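Local atomic coordinates of phenylalanine hydroxylase (Colwellia psychrerythraea, PDB entry 2V27), a protein that probably catalyses the tetrahydrobiopterin- and oxygen-dependent hydroxylation of L-phenylalanine to L-tyrosine, using a mononuclear non-haem iron. Residues Y162-E167 against I223-T228. Residues are numbered along the deposited sequence; the frame is centred on the assembly and turned at random. Where two conformers were deposited one is given.
Sequences YWFTIE and IYYMLT. With FE (Fe (III) ion), chain E.
F164 on the last turns of helix 152-167 meets Y225 of strand 223-227 in a T-shaped pair, the edge of Y225 directed at the face of F164, with ring planes at 89° and centroids 5.3 Å apart. F164 CB already lies 4.0 Å from Y225 CD1. Its chi1 of -75° puts CG anti to the carbonyl carbon, carrying the ring out toward the strand. CG and CD2 then take the same tyrosine edge, CD2 coming to 3.7 Å from Y225 CD1, while Y225 CE1 sits over the ring centre. Further out, F164 CE2 approaches I223 O at 3.4 Å, the carbonyl oxygen lying at the ring's edge, near its plane. At the tip, CZ lies at the edge of the W163 indole, in its plane. The opposite face is covered by W163 CD1, so the phenyl is sandwiched between its helical neighbour and the strand. With an alanine here, Y225 is likely to lose the face its edge packs on and W163 the ring beside it, leaving a gap between helix and strand.

Two waters bridge the backbones, both donating to F164 O: one, also in plane at the F164 ring's edge, accepts from Y225 N at 2.8 Å; the other donates to Y225 O. The tyrosine hydroxyl turns elsewhere, to T213 OG1. In the wide pi-type turn that ends the helix, Y162 O accepts from both T165 N and E167 N, and E167 grips the iron with both carboxylate oxygens, alongside H122, H127 and two other waters. No direct hydrogen bond joins the segments; ring packing and water bridges probably help place the turn carrying E167.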
loop_
_atom_site.group_PDB
_atom_site.type_symbol
_atom_site.label_atom_id
_atom_site.label_comp_id
_atom_site.label_asym_id
_atom_site.label_seq_id
_atom_site.Cartn_x
_atom_site.Cartn_y
_atom_site.Cartn_z
ATOM N N TYR B 162 8.824 -10.992 14.246
ATOM C CA TYR B 162 8.640 -12.111 13.332
ATOM C C TYR B 162 8.553 -11.546 11.907
ATOM O O TYR B 162 9.198 -12.070 10.970
ATOM C CB TYR B 162 7.325 -12.800 13.704
ATOM C CG TYR B 162 7.075 -14.163 13.054
ATOM C CD1 TYR B 162 7.533 -15.332 13.684
ATOM C CD2 TYR B 162 6.406 -14.276 11.843
ATOM C CE1 TYR B 162 7.324 -16.595 13.134
ATOM C CE2 TYR B 162 6.166 -15.574 11.277
ATOM C CZ TYR B 162 6.637 -16.708 11.972
ATOM O OH TYR B 162 6.494 -18.023 11.520
ATOM N N TRP B 163 7.823 -10.441 11.752
ATOM C CA TRP B 163 7.603 -9.843 10.443
ATOM C C TRP B 163 8.946 -9.476 9.806
ATOM O O TRP B 163 9.190 -9.779 8.645
ATOM C CB TRP B 163 6.731 -8.586 10.607
ATOM C CG TRP B 163 6.431 -7.893 9.306
ATOM C CD1 TRP B 163 7.007 -6.715 8.814
ATOM C CD2 TRP B 163 5.431 -8.276 8.357
ATOM N NE1 TRP B 163 6.420 -6.382 7.595
ATOM C CE2 TRP B 163 5.437 -7.306 7.299
ATOM C CE3 TRP B 163 4.540 -9.356 8.279
ATOM C CZ2 TRP B 163 4.576 -7.413 6.168
ATOM C CZ3 TRP B 163 3.675 -9.448 7.178
ATOM C CH2 TRP B 163 3.699 -8.480 6.134
ATOM N N PHE B 164 9.788 -8.815 10.586
ATOM C CA PHE B 164 11.038 -8.343 10.059
ATOM C C PHE B 164 12.155 -9.371 9.956
ATOM O O PHE B 164 13.249 -9.036 9.474
ATOM C CB PHE B 164 11.467 -7.130 10.854
ATOM C CG PHE B 164 10.654 -5.901 10.503
ATOM C CD1 PHE B 164 9.772 -5.314 11.439
ATOM C CD2 PHE B 164 10.757 -5.363 9.195
ATOM C CE1 PHE B 164 9.025 -4.140 11.103
ATOM C CE2 PHE B 164 10.040 -4.225 8.826
ATOM C CZ PHE B 164 9.178 -3.595 9.785
ATOM N N THR B 165 11.907 -10.619 10.406
ATOM C CA THR B 165 12.916 -11.704 10.354
ATOM C C THR B 165 12.330 -12.840 9.510
ATOM O O THR B 165 12.581 -12.916 8.316
ATOM C CB THR B 165 13.326 -12.194 11.802
ATOM O OG1 THR B 165 12.155 -12.486 12.593
ATOM C CG2 THR B 165 14.125 -11.074 12.479
ATOM N N ILE B 166 11.515 -13.691 10.117
ATOM C CA ILE B 166 10.963 -14.840 9.403
ATOM C C ILE B 166 10.183 -14.477 8.140
ATOM O O ILE B 166 10.246 -15.252 7.155
ATOM C CB ILE B 166 10.123 -15.674 10.414
ATOM C CG1 ILE B 166 11.126 -16.330 11.425
ATOM C CG2 ILE B 166 9.234 -16.761 9.695
ATOM C CD1 ILE B 166 10.498 -16.985 12.583
ATOM N N GLU B 167 9.406 -13.369 8.162
ATOM C CA GLU B 167 8.637 -13.047 6.959
ATOM C C GLU B 167 9.448 -12.220 5.927
ATOM O O GLU B 167 9.443 -12.564 4.725
ATOM C CB GLU B 167 7.259 -12.422 7.280
ATOM C CG GLU B 167 6.433 -13.366 8.133
ATOM C CD GLU B 167 5.939 -14.608 7.339
ATOM O OE1 GLU B 167 5.398 -15.526 7.993
ATOM O OE2 GLU B 167 6.042 -14.675 6.086
ATOM N N ILE B 223 10.704 -0.425 4.711
ATOM C CA ILE B 223 11.900 -0.692 5.511
ATOM C C ILE B 223 12.112 -2.215 5.607
ATOM O O ILE B 223 11.165 -2.953 5.878
ATOM C CB ILE B 223 11.725 -0.187 6.962
ATOM C CG1 ILE B 223 11.590 1.321 7.002
ATOM C CG2 ILE B 223 12.916 -0.631 7.812
ATOM C CD1 ILE B 223 11.091 1.831 8.361
ATOM N N TYR B 224 13.369 -2.629 5.403
ATOM C CA TYR B 224 13.807 -4.025 5.661
ATOM C C TYR B 224 14.950 -3.995 6.641
ATOM O O TYR B 224 15.735 -2.989 6.687
ATOM C CB TYR B 224 14.325 -4.677 4.360
ATOM C CG TYR B 224 13.233 -4.945 3.349
ATOM C CD1 TYR B 224 12.673 -3.911 2.613
ATOM C CD2 TYR B 224 12.676 -6.235 3.194
ATOM C CE1 TYR B 224 11.598 -4.139 1.713
ATOM C CE2 TYR B 224 11.653 -6.493 2.260
ATOM C CZ TYR B 224 11.126 -5.414 1.538
ATOM O OH TYR B 224 10.098 -5.537 0.633
ATOM N N TYR B 225 15.089 -5.080 7.403
ATOM C CA TYR B 225 16.273 -5.270 8.270
ATOM C C TYR B 225 17.142 -6.421 7.784
ATOM O O TYR B 225 16.666 -7.466 7.374
ATOM C CB TYR B 225 15.885 -5.462 9.731
ATOM C CG TYR B 225 15.329 -4.184 10.288
ATOM C CD1 TYR B 225 13.940 -3.968 10.325
ATOM C CD2 TYR B 225 16.184 -3.188 10.794
ATOM C CE1 TYR B 225 13.411 -2.758 10.855
ATOM C CE2 TYR B 225 15.682 -1.995 11.328
ATOM C CZ TYR B 225 14.294 -1.762 11.362
ATOM O OH TYR B 225 13.775 -0.565 11.870
ATOM N N MET B 226 18.452 -6.189 7.823
ATOM C CA MET B 226 19.420 -7.137 7.296
ATOM C C MET B 226 20.315 -7.748 8.368
ATOM O O MET B 226 20.992 -7.016 9.105
ATOM C CB MET B 226 20.304 -6.445 6.278
ATOM C CG MET B 226 19.522 -5.711 5.160
ATOM S SD MET B 226 20.677 -5.000 3.928
ATOM C CE MET B 226 21.352 -3.649 4.869
ATOM N N LEU B 227 20.341 -9.078 8.427
ATOM C CA LEU B 227 21.423 -9.794 9.116
ATOM C C LEU B 227 22.608 -9.906 8.156
ATOM O O LEU B 227 22.520 -9.492 7.016
ATOM C CB LEU B 227 20.953 -11.208 9.524
ATOM C CG LEU B 227 19.629 -11.338 10.308
ATOM C CD1 LEU B 227 19.284 -12.858 10.430
ATOM C CD2 LEU B 227 19.695 -10.710 11.676
ATOM N N THR B 228 23.708 -10.505 8.601
ATOM C CA THR B 228 24.789 -10.846 7.668
ATOM C C THR B 228 24.809 -12.330 7.288
ATOM O O THR B 228 25.427 -12.722 6.279
ATOM C CB THR B 228 26.148 -10.514 8.265
ATOM O OG1 THR B 228 26.389 -11.377 9.389
ATOM C CG2 THR B 228 26.232 -9.018 8.647
HETATM FE FE FE E . 4.979 -16.689 6.283
HETATM O O HOH W 1 13.114 -7.125 7.303
HETATM O O HOH W 2 16.086 -9.425 9.414
HETATM O O HOH W 3 3.000 -15.634 6.529
HETATM O O HOH W 4 3.884 -18.131 7.335
#